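Local coordinates for protein dihydrodipicolinate synthase (Rhodopseudomonas palustris, PDB 3DZ1) that probably acts as a 4-hydroxy-tetrahydrodipicolinate synthase, a pyruvate-dependent lyase of the DapA family built on a TIM barrel, at residues A[9-20]-A[43-54]; A[173-183]-A[203-214]. All coordinates share one frame; numbering follows the deposited sequence.

Contact 1 (A[9-20]-A[43-54]); sequences AAGTFAIAPTPF and CEGVTVLGILGE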
loop_
_atom_site.group_PDB
_atom_site.type_symbol
_atom_site.label_atom_id
_atom_site.label_comp_id
_atom_site.label_asym_id
_atom_site.label_seq_id
_atom_site.Cartn_x
_atom_site.Cartn_y
_atom_site.Cartn_z
ATOM N N ALA A 9 22.051 -26.170 -7.317
ATOM C CA ALA A 9 20.719 -26.693 -7.605
ATOM C C ALA A 9 20.257 -26.128 -8.947
ATOM O O ALA A 9 20.451 -24.945 -9.231
ATOM C CB ALA A 9 19.745 -26.292 -6.501
ATOM N N ALA A 10 19.651 -26.976 -9.770
ATOM C CA ALA A 10 19.186 -26.548 -11.083
ATOM C C ALA A 10 18.034 -27.426 -11.556
ATOM O O ALA A 10 17.571 -28.302 -10.830
ATOM C CB ALA A 10 20.334 -26.614 -12.086
ATOM N N GLY A 11 17.576 -27.187 -12.780
ATOM C CA GLY A 11 16.491 -27.988 -13.309
ATOM C C GLY A 11 15.117 -27.451 -12.970
ATOM O O GLY A 11 14.899 -26.244 -12.931
ATOM N N THR A 12 14.182 -28.355 -12.714
ATOM C CA THR A 12 12.824 -27.944 -12.401
ATOM C C THR A 12 12.376 -28.386 -11.014
ATOM O O THR A 12 12.414 -29.571 -10.692
ATOM C CB THR A 12 11.838 -28.507 -13.454
ATOM O OG1 THR A 12 12.241 -28.085 -14.765
ATOM C CG2 THR A 12 10.420 -28.018 -13.180
ATOM N N PHE A 13 11.970 -27.423 -10.191
ATOM C CA PHE A 13 11.459 -27.712 -8.856
ATOM C C PHE A 13 9.962 -27.444 -8.899
ATOM O O PHE A 13 9.536 -26.336 -9.215
ATOM C CB PHE A 13 12.099 -26.803 -7.800
ATOM C CG PHE A 13 13.408 -27.316 -7.268
ATOM C CD1 PHE A 13 14.505 -27.475 -8.109
ATOM C CD2 PHE A 13 13.544 -27.635 -5.919
ATOM C CE1 PHE A 13 15.723 -27.945 -7.617
ATOM C CE2 PHE A 13 14.759 -28.108 -5.412
ATOM C CZ PHE A 13 15.850 -28.262 -6.263
ATOM N N ALA A 14 9.155 -28.447 -8.584
ATOM C CA ALA A 14 7.711 -28.264 -8.614
ATOM C C ALA A 14 7.186 -27.686 -7.299
ATOM O O ALA A 14 7.570 -28.131 -6.227
ATOM C CB ALA A 14 7.029 -29.597 -8.911
ATOM N N ILE A 15 6.322 -26.680 -7.384
ATOM C CA ILE A 15 5.730 -26.102 -6.182
ATOM C C ILE A 15 4.446 -26.889 -5.970
ATOM O O ILE A 15 3.500 -26.786 -6.753
ATOM C CB ILE A 15 5.390 -24.615 -6.355
ATOM C CG1 ILE A 15 6.652 -23.833 -6.738
ATOM C CG2 ILE A 15 4.811 -24.068 -5.045
ATOM C CD1 ILE A 15 6.413 -22.360 -7.012
ATOM N N ALA A 16 4.424 -27.684 -4.909
ATOM C CA ALA A 16 3.284 -28.535 -4.612
ATOM C C ALA A 16 2.132 -27.920 -3.841
ATOM O O ALA A 16 2.322 -27.268 -2.815
ATOM C CB ALA A 16 3.764 -29.783 -3.872
ATOM N N PRO A 17 0.906 -28.110 -4.340
ATOM C CA PRO A 17 -0.246 -27.564 -3.629
ATOM C C PRO A 17 -0.490 -28.573 -2.505
ATOM O O PRO A 17 0.075 -29.667 -2.531
ATOM C CB PRO A 17 -1.347 -27.614 -4.681
ATOM C CG PRO A 17 -1.001 -28.850 -5.452
ATOM C CD PRO A 17 0.499 -28.707 -5.625
ATOM N N THR A 18 -1.288 -28.212 -1.509
ATOM C CA THR A 18 -1.594 -29.153 -0.441
ATOM C C THR A 18 -2.929 -29.773 -0.834
ATOM O O THR A 18 -3.941 -29.078 -0.905
ATOM C CB THR A 18 -1.715 -28.442 0.925
ATOM O OG1 THR A 18 -0.434 -27.927 1.301
ATOM C CG2 THR A 18 -2.198 -29.411 2.000
ATOM N N PRO A 19 -2.943 -31.084 -1.128
ATOM C CA PRO A 19 -4.163 -31.796 -1.525
ATOM C C PRO A 19 -5.194 -31.901 -0.406
ATOM O O PRO A 19 -4.875 -32.359 0.687
ATOM C CB PRO A 19 -3.645 -33.180 -1.936
ATOM C CG PRO A 19 -2.216 -32.936 -2.296
ATOM C CD PRO A 19 -1.776 -31.976 -1.225
ATOM N N PHE A 20 -6.422 -31.478 -0.691
ATOM C CA PHE A 20 -7.514 -31.543 0.279
ATOM C C PHE A 20 -8.708 -32.279 -0.316
ATOM O O PHE A 20 -8.885 -32.327 -1.535
ATOM C CB PHE A 20 -8.026 -30.146 0.654
ATOM C CG PHE A 20 -7.029 -29.283 1.361
ATOM C CD1 PHE A 20 -6.504 -29.659 2.592
ATOM C CD2 PHE A 20 -6.652 -28.060 0.815
ATOM C CE1 PHE A 20 -5.621 -28.826 3.271
ATOM C CE2 PHE A 20 -5.770 -27.223 1.485
ATOM C CZ PHE A 20 -5.255 -27.606 2.716
ATOM N N CYS A 43 11.560 -33.928 -12.335
ATOM C CA CYS A 43 11.736 -32.786 -11.438
ATOM C C CYS A 43 12.910 -33.064 -10.499
ATOM O O CYS A 43 13.085 -34.193 -10.040
ATOM C CB CYS A 43 10.467 -32.546 -10.613
ATOM S SG CYS A 43 9.078 -31.859 -11.546
ATOM N N GLU A 44 13.715 -32.039 -10.222
ATOM C CA GLU A 44 14.863 -32.191 -9.338
ATOM C C GLU A 44 14.475 -31.957 -7.883
ATOM O O GLU A 44 15.172 -32.388 -6.962
ATOM C CB GLU A 44 15.976 -31.209 -9.731
ATOM C CG GLU A 44 17.174 -31.237 -8.786
ATOM C CD GLU A 44 18.438 -30.658 -9.402
ATOM O OE1 GLU A 44 18.819 -31.118 -10.507
ATOM O OE2 GLU A 44 19.056 -29.754 -8.783
ATOM N N GLY A 45 13.357 -31.275 -7.675
ATOM C CA GLY A 45 12.932 -31.004 -6.317
ATOM C C GLY A 45 11.485 -30.593 -6.207
ATOM O O GLY A 45 10.783 -30.455 -7.212
ATOM N N VAL A 46 11.043 -30.399 -4.970
ATOM C CA VAL A 46 9.671 -30.009 -4.700
ATOM C C VAL A 46 9.662 -28.987 -3.571
ATOM O O VAL A 46 10.385 -29.139 -2.587
ATOM C CB VAL A 46 8.818 -31.236 -4.271
ATOM C CG1 VAL A 46 7.346 -30.843 -4.150
ATOM C CG2 VAL A 46 8.985 -32.370 -5.279
ATOM N N THR A 47 8.858 -27.940 -3.725
ATOM C CA THR A 47 8.736 -26.919 -2.692
ATOM C C THR A 47 7.345 -27.103 -2.097
ATOM O O THR A 47 6.363 -27.227 -2.831
ATOM C CB THR A 47 8.908 -25.511 -3.290
ATOM O OG1 THR A 47 10.229 -25.401 -3.841
ATOM C CG2 THR A 47 8.732 -24.437 -2.212
ATOM N N VAL A 48 7.262 -27.147 -0.770
ATOM C CA VAL A 48 5.983 -27.369 -0.112
ATOM C C VAL A 48 5.575 -26.283 0.877
ATOM O O VAL A 48 6.397 -25.472 1.307
ATOM C CB VAL A 48 5.973 -28.729 0.626
ATOM C CG1 VAL A 48 6.229 -29.851 -0.359
ATOM C CG2 VAL A 48 7.026 -28.744 1.717
ATOM N N LEU A 49 4.293 -26.295 1.233
ATOM C CA LEU A 49 3.712 -25.331 2.158
ATOM C C LEU A 49 3.725 -23.931 1.562
ATOM O O LEU A 49 3.608 -23.772 0.348
ATOM C CB LEU A 49 4.446 -25.363 3.506
ATOM C CG LEU A 49 4.327 -26.710 4.237
ATOM C CD1 LEU A 49 4.989 -26.628 5.600
ATOM C CD2 LEU A 49 2.857 -27.075 4.388
ATOM N N GLY A 50 3.865 -22.913 2.402
ATOM C CA GLY A 50 3.849 -21.557 1.890
ATOM C C GLY A 50 2.468 -21.207 1.354
ATOM O O GLY A 50 1.522 -21.987 1.490
ATOM N N ILE A 51 2.348 -20.036 0.737
ATOM C CA ILE A 51 1.076 -19.576 0.185
ATOM C C ILE A 51 0.447 -20.527 -0.830
ATOM O O ILE A 51 -0.732 -20.876 -0.713
ATOM C CB ILE A 51 1.233 -18.194 -0.486
ATOM C CG1 ILE A 51 1.717 -17.172 0.542
ATOM C CG2 ILE A 51 -0.087 -17.756 -1.098
ATOM C CD1 ILE A 51 0.817 -17.047 1.753
ATOM N N LEU A 52 1.224 -20.946 -1.824
ATOM C CA LEU A 52 0.706 -21.841 -2.850
ATOM C C LEU A 52 0.237 -23.181 -2.300
ATOM O O LEU A 52 -0.591 -23.854 -2.917
ATOM C CB LEU A 52 1.751 -22.054 -3.948
ATOM C CG LEU A 52 2.070 -20.812 -4.791
ATOM C CD1 LEU A 52 2.990 -21.198 -5.938
ATOM C CD2 LEU A 52 0.791 -20.210 -5.341
ATOM N N GLY A 53 0.765 -23.562 -1.140
ATOM C CA GLY A 53 0.365 -24.809 -0.513
ATOM C C GLY A 53 -0.713 -24.541 0.524
ATOM O O GLY A 53 -1.044 -25.406 1.336
ATOM N N GLU A 54 -1.260 -23.326 0.489
ATOM C CA GLU A 54 -2.310 -22.902 1.415
ATOM C C GLU A 54 -1.916 -23.106 2.877
ATOM O O GLU A 54 -2.766 -23.384 3.726
ATOM C CB GLU A 54 -3.611 -23.655 1.113
ATOM C CG GLU A 54 -4.148 -23.421 -0.294
ATOM C CD GLU A 54 -5.383 -24.256 -0.602
ATOM O OE1 GLU A 54 -6.478 -23.931 -0.090
ATOM O OE2 GLU A 54 -5.254 -25.246 -1.355
HETATM O O HOH W 1 2.236 -27.828 0.075
HETATM O O HOH W 2 4.037 -25.007 -1.931
HETATM O O HOH W 3 -2.670 -25.862 -2.190
#

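Contact 2 (A[173-183]-A[203-214]); sequences WPGLEKITTLR and LFLDFEMERGAD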
loop_
_atom_site.group_PDB
_atom_site.type_symbol
_atom_site.label_atom_id
_atom_site.label_comp_id
_atom_site.label_asym_id
_atom_site.label_seq_id
_atom_site.Cartn_x
_atom_site.Cartn_y
_atom_site.Cartn_z
ATOM N N TRP A 173 9.253 -8.858 -11.557
ATOM C CA TRP A 173 8.560 -8.617 -12.815
ATOM C C TRP A 173 8.368 -7.114 -13.015
ATOM O O TRP A 173 7.541 -6.494 -12.339
ATOM C CB TRP A 173 7.202 -9.332 -12.756
ATOM C CG TRP A 173 6.271 -9.073 -13.902
ATOM C CD1 TRP A 173 6.372 -9.559 -15.171
ATOM C CD2 TRP A 173 5.080 -8.279 -13.868
ATOM N NE1 TRP A 173 5.313 -9.121 -15.931
ATOM C CE2 TRP A 173 4.505 -8.332 -15.155
ATOM C CE3 TRP A 173 4.441 -7.524 -12.874
ATOM C CZ2 TRP A 173 3.319 -7.659 -15.476
ATOM C CZ3 TRP A 173 3.261 -6.852 -13.191
ATOM C CH2 TRP A 173 2.715 -6.927 -14.483
ATOM N N PRO A 174 9.126 -6.506 -13.944
ATOM C CA PRO A 174 10.147 -7.100 -14.823
ATOM C C PRO A 174 11.396 -7.539 -14.059
ATOM O O PRO A 174 11.875 -6.819 -13.184
ATOM C CB PRO A 174 10.468 -5.969 -15.808
ATOM C CG PRO A 174 9.247 -5.079 -15.746
ATOM C CD PRO A 174 8.920 -5.089 -14.281
ATOM N N GLY A 175 11.935 -8.702 -14.405
ATOM C CA GLY A 175 13.117 -9.180 -13.712
ATOM C C GLY A 175 14.219 -9.759 -14.580
ATOM O O GLY A 175 15.192 -10.296 -14.058
ATOM N N LEU A 176 14.094 -9.658 -15.899
ATOM C CA LEU A 176 15.134 -10.218 -16.756
ATOM C C LEU A 176 16.502 -9.576 -16.517
ATOM O O LEU A 176 17.512 -10.279 -16.421
ATOM C CB LEU A 176 14.740 -10.095 -18.233
ATOM C CG LEU A 176 13.542 -10.952 -18.665
ATOM C CD1 LEU A 176 13.273 -10.759 -20.152
ATOM C CD2 LEU A 176 13.824 -12.428 -18.363
ATOM N N GLU A 177 16.544 -8.249 -16.402
ATOM C CA GLU A 177 17.819 -7.569 -16.189
ATOM C C GLU A 177 18.444 -7.914 -14.833
ATOM O O GLU A 177 19.663 -7.906 -14.689
ATOM C CB GLU A 177 17.651 -6.051 -16.307
ATOM C CG GLU A 177 17.180 -5.555 -17.677
ATOM C CD GLU A 177 18.056 -6.019 -18.839
ATOM O OE1 GLU A 177 19.269 -6.248 -18.641
ATOM O OE2 GLU A 177 17.527 -6.138 -19.967
ATOM N N LYS A 178 17.610 -8.216 -13.842
ATOM C CA LYS A 178 18.112 -8.571 -12.520
ATOM C C LYS A 178 18.964 -9.837 -12.599
ATOM O O LYS A 178 19.996 -9.943 -11.941
ATOM C CB LYS A 178 16.946 -8.777 -11.542
ATOM C CG LYS A 178 17.348 -9.375 -10.200
ATOM C CD LYS A 178 16.185 -9.367 -9.210
ATOM C CE LYS A 178 15.952 -7.975 -8.635
ATOM N NZ LYS A 178 14.772 -7.931 -7.725
ATOM N N ILE A 179 18.537 -10.799 -13.406
ATOM C CA ILE A 179 19.295 -12.031 -13.540
ATOM C C ILE A 179 20.661 -11.701 -14.126
ATOM O O ILE A 179 21.688 -12.115 -13.595
ATOM C CB ILE A 179 18.571 -13.040 -14.450
ATOM C CG1 ILE A 179 17.218 -13.403 -13.831
ATOM C CG2 ILE A 179 19.430 -14.292 -14.631
ATOM C CD1 ILE A 179 16.411 -14.384 -14.657
ATOM N N THR A 180 20.668 -10.944 -15.218
ATOM C CA THR A 180 21.912 -10.553 -15.867
ATOM C C THR A 180 22.844 -9.831 -14.895
ATOM O O THR A 180 24.038 -10.125 -14.844
ATOM C CB THR A 180 21.632 -9.643 -17.079
ATOM O OG1 THR A 180 20.893 -10.386 -18.060
ATOM C CG2 THR A 180 22.931 -9.138 -17.696
ATOM N N THR A 181 22.298 -8.890 -14.125
ATOM C CA THR A 181 23.095 -8.129 -13.163
ATOM C C THR A 181 23.720 -9.042 -12.106
ATOM O O THR A 181 24.915 -8.930 -11.804
ATOM C CB THR A 181 22.240 -7.050 -12.465
ATOM O OG1 THR A 181 21.776 -6.111 -13.440
ATOM C CG2 THR A 181 23.056 -6.310 -11.409
ATOM N N LEU A 182 22.918 -9.945 -11.547
ATOM C CA LEU A 182 23.414 -10.883 -10.542
ATOM C C LEU A 182 24.508 -11.789 -11.110
ATOM O O LEU A 182 25.519 -12.045 -10.449
ATOM C CB LEU A 182 22.262 -11.729 -9.977
ATOM C CG LEU A 182 21.248 -10.967 -9.111
ATOM C CD1 LEU A 182 20.081 -11.864 -8.765
ATOM C CD2 LEU A 182 21.929 -10.456 -7.837
ATOM N N ARG A 183 24.322 -12.280 -12.332
ATOM C CA ARG A 183 25.345 -13.132 -12.930
ATOM C C ARG A 183 26.620 -12.314 -13.123
ATOM O O ARG A 183 27.735 -12.844 -13.044
ATOM C CB ARG A 183 24.864 -13.697 -14.269
ATOM C CG ARG A 183 23.759 -14.746 -14.131
ATOM C CD ARG A 183 24.168 -15.875 -13.178
ATOM N NE ARG A 183 23.174 -16.947 -13.128
ATOM C CZ ARG A 183 23.043 -17.806 -12.118
ATOM N NH1 ARG A 183 23.842 -17.723 -11.065
ATOM N NH2 ARG A 183 22.104 -18.744 -12.156
ATOM N N LEU A 203 5.874 -17.016 -16.351
ATOM C CA LEU A 203 5.529 -16.071 -17.403
ATOM C C LEU A 203 6.706 -15.675 -18.294
ATOM O O LEU A 203 6.517 -15.397 -19.476
ATOM C CB LEU A 203 4.890 -14.823 -16.782
ATOM C CG LEU A 203 4.040 -13.919 -17.679
ATOM C CD1 LEU A 203 2.803 -14.670 -18.144
ATOM C CD2 LEU A 203 3.633 -12.674 -16.896
ATOM N N PHE A 204 7.916 -15.654 -17.740
ATOM C CA PHE A 204 9.098 -15.294 -18.525
ATOM C C PHE A 204 10.186 -16.366 -18.544
ATOM O O PHE A 204 11.347 -16.075 -18.839
ATOM C CB PHE A 204 9.701 -13.979 -18.017
ATOM C CG PHE A 204 8.953 -12.763 -18.475
ATOM C CD1 PHE A 204 7.753 -12.397 -17.872
ATOM C CD2 PHE A 204 9.414 -12.023 -19.557
ATOM C CE1 PHE A 204 7.020 -11.314 -18.342
ATOM C CE2 PHE A 204 8.690 -10.936 -20.036
ATOM C CZ PHE A 204 7.487 -10.582 -19.426
ATOM N N LEU A 205 9.816 -17.609 -18.257
ATOM C CA LEU A 205 10.797 -18.691 -18.221
ATOM C C LEU A 205 11.641 -18.823 -19.486
ATOM O O LEU A 205 12.837 -19.135 -19.416
ATOM C CB LEU A 205 10.107 -20.027 -17.936
ATOM C CG LEU A 205 11.081 -21.189 -17.709
ATOM C CD1 LEU A 205 12.000 -20.871 -16.534
ATOM C CD2 LEU A 205 10.301 -22.468 -17.452
ATOM N N ASP A 206 11.029 -18.587 -20.642
ATOM C CA ASP A 206 11.751 -18.715 -21.897
ATOM C C ASP A 206 12.988 -17.828 -21.942
ATOM O O ASP A 206 14.081 -18.294 -22.271
ATOM C CB ASP A 206 10.816 -18.433 -23.087
ATOM C CG ASP A 206 10.181 -17.053 -23.045
ATOM O OD1 ASP A 206 10.014 -16.476 -21.950
ATOM O OD2 ASP A 206 9.820 -16.547 -24.127
ATOM N N PHE A 207 12.832 -16.559 -21.584
ATOM C CA PHE A 207 13.961 -15.643 -21.605
ATOM C C PHE A 207 14.795 -15.701 -20.331
ATOM O O PHE A 207 15.984 -15.397 -20.351
ATOM C CB PHE A 207 13.469 -14.217 -21.875
ATOM C CG PHE A 207 13.032 -13.995 -23.299
ATOM C CD1 PHE A 207 13.953 -14.073 -24.342
ATOM C CD2 PHE A 207 11.699 -13.736 -23.605
ATOM C CE1 PHE A 207 13.553 -13.900 -25.666
ATOM C CE2 PHE A 207 11.289 -13.560 -24.927
ATOM C CZ PHE A 207 12.220 -13.643 -25.959
ATOM N N GLU A 208 14.181 -16.103 -19.224
ATOM C CA GLU A 208 14.916 -16.200 -17.973
ATOM C C GLU A 208 16.032 -17.232 -18.106
ATOM O O GLU A 208 17.120 -17.051 -17.562
ATOM C CB GLU A 208 13.969 -16.564 -16.828
ATOM C CG GLU A 208 13.143 -15.381 -16.346
ATOM C CD GLU A 208 11.943 -15.795 -15.528
ATOM O OE1 GLU A 208 11.397 -14.932 -14.807
ATOM O OE2 GLU A 208 11.544 -16.975 -15.612
HETATM N N MSE A 209 15.767 -18.306 -18.840
HETATM C CA MSE A 209 16.780 -19.331 -19.042
HETATM C C MSE A 209 17.918 -18.744 -19.874
HETATM O O MSE A 209 19.093 -19.007 -19.607
HETATM C CB MSE A 209 16.193 -20.554 -19.752
HETATM C CG MSE A 209 15.210 -21.366 -18.912
HETATM SE SE MSE A 209 15.853 -21.835 -17.129
HETATM C CE MSE A 209 17.439 -22.843 -17.630
ATOM N N GLU A 210 17.570 -17.938 -20.875
ATOM C CA GLU A 210 18.584 -17.322 -21.726
ATOM C C GLU A 210 19.462 -16.349 -20.933
ATOM O O GLU A 210 20.662 -16.216 -21.202
ATOM C CB GLU A 210 17.919 -16.597 -22.903
ATOM C CG GLU A 210 17.073 -17.518 -23.780
ATOM C CD GLU A 210 16.552 -16.843 -25.036
ATOM O OE1 GLU A 210 16.763 -15.622 -25.196
ATOM O OE2 GLU A 210 15.926 -17.540 -25.863
ATOM N N ARG A 211 18.868 -15.672 -19.957
ATOM C CA ARG A 211 19.616 -14.724 -19.136
ATOM C C ARG A 211 20.611 -15.419 -18.213
ATOM O O ARG A 211 21.557 -14.795 -17.729
ATOM C CB ARG A 211 18.669 -13.876 -18.291
ATOM C CG ARG A 211 17.781 -12.949 -19.099
ATOM C CD ARG A 211 18.606 -11.996 -19.937
ATOM N NE ARG A 211 17.761 -11.026 -20.629
ATOM C CZ ARG A 211 17.847 -9.712 -20.460
ATOM N NH1 ARG A 211 18.741 -9.207 -19.620
ATOM N NH2 ARG A 211 17.040 -8.905 -21.132
ATOM N N GLY A 212 20.392 -16.701 -17.950
ATOM C CA GLY A 212 21.312 -17.418 -17.089
ATOM C C GLY A 212 20.719 -18.084 -15.864
ATOM O O GLY A 212 21.462 -18.527 -14.984
ATOM N N ALA A 213 19.394 -18.153 -15.783
ATOM C CA ALA A 213 18.764 -18.809 -14.639
ATOM C C ALA A 213 19.152 -20.284 -14.698
ATOM O O ALA A 213 19.447 -20.806 -15.774
ATOM C CB ALA A 213 17.247 -18.659 -14.707
ATOM N N ASP A 214 19.150 -20.952 -13.548
ATOM C CA ASP A 214 19.514 -22.365 -13.482
ATOM C C ASP A 214 18.332 -23.273 -13.760
ATOM O O ASP A 214 18.499 -24.452 -14.080
ATOM C CB ASP A 214 20.087 -22.704 -12.104
ATOM C CG ASP A 214 21.425 -22.062 -11.868
ATOM O OD1 ASP A 214 22.357 -22.336 -12.653
ATOM O OD2 ASP A 214 21.550 -21.284 -10.905
HETATM O O HOH W 4 22.392 -12.436 -18.628
#

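Contact 1 (A[9-20]-A[43-54])
The ring of Phe-13 lies flat over Gly-45. Gly-45 CA sits 3.7 Å from the ring centroid, 21° off the normal, a CH-pi contact. A side chain on Gly-45 would run into this ring. On the same face of the sheet, Ile-15 CG2 meets Leu-52 CD1 at 3.5 Å. With chi1 at -58°, Ile-15 CG2 lies anti to the backbone N, against the leucine, which Ile-15 CD1 also touches. Ala-14 and Val-46 point to the other face; Ala-14 CB packs on Cys-43 SG, and Ala-16 CB on Val-46 CG1. The two strands pair in parallel. Ala-14 N donates to Gly-45 O, Ala-14 O accepts from Thr-47 N, and Ala-16 N donates to Thr-47 O at 2.9 Å.

Polar groups close both ends. Ala-10 N donates to Glu-44 OE2 at 3.0 Å, though the placement of this carboxylate is doubtful. At the other end Thr-18 OG1 donates to Gly-53 O at 2.6 Å, in the carbonyl plane on a lone pair. One water joins Ala-16 O, Thr-18 OG1 and Leu-49 N. The carboxylate of Glu-54 meets the Phe-20 ring at its edge and forms a salt bridge with Lys-266.

These are the first two strands of the barrel, joined through helix 28-40. Strand 215-218 flanks strand 11-15, and its Met-217, a predicted pyruvate-binding residue, touches Phe-13, Ile-15 and Thr-47. Helix 60-73 packs on Ala-16 and Val-48.

Contact 2 (A[173-183]-A[203-214])
Arg-211 reaches across to helix 176-188 and lays one guanidinium face on Leu-176 CB, which stands 3.7 Å above its centre. The chain bends at chi2 (-59°), and the side chain fits as a knob among Leu-176, Glu-177, Ile-179 and Thr-180. Arg-211 NH2 meets Glu-177 OE2 at 3.0 Å and NH1 meets Glu-177 OE1, an end-on salt bridge with the two planes 69° apart. Arg-211 NH1 also donates to Thr-180 OG1 at 2.9 Å. Glu-294 of the second subunit takes Arg-211 NE, and Thr-288 of that subunit bonds Glu-177 OE2. A leucine here would probably leave Glu-177 without its charged mate in this contact and Thr-180 OG1 without this donor.

Leu-176 crosses Glu-208 at about a right angle, with Leu-176 CD2 3.6 Å from Glu-208 CG. Phe-204 CE1 comes to the edge of the Trp-173 ring, 3.7 Å from Trp-173 NE1. Arg-183 works side-on: NE and NH2 both reach Gly-212 O from the same face of its plane. Arg-183 NH2 also makes a salt bridge to Asp-214 OD2, its hydrogen bond weak, while NH1 bonds Gln-186.

The two helices run nearly parallel, 15° apart, outside strands 165-170 and 195-198, and the second subunit borders the contact.

Overall arrangement
From the N terminus, contact 1 comes first. It closes the loop through helix 28-40 and pairs the first two barrel strands, 11-15 and 45-48. The chain then runs on through strands 78-82, 105-108, 137-141 and 165-170 before contact 2 opens. Contact 2 closes a second loop, which holds strand 195-198, and joins two outer helices. The loops follow in series; they neither nest nor cross. Yet the contacts touch, because the barrel closes between its last and first strands. Asp-214, just before strand 215-218, lies against Ala-9 and Ala-10, and Asp-214 O is 3.2 Å from Gly-11 N, a probable hydrogen bond. The centres of the two contacts are about 20 Å apart.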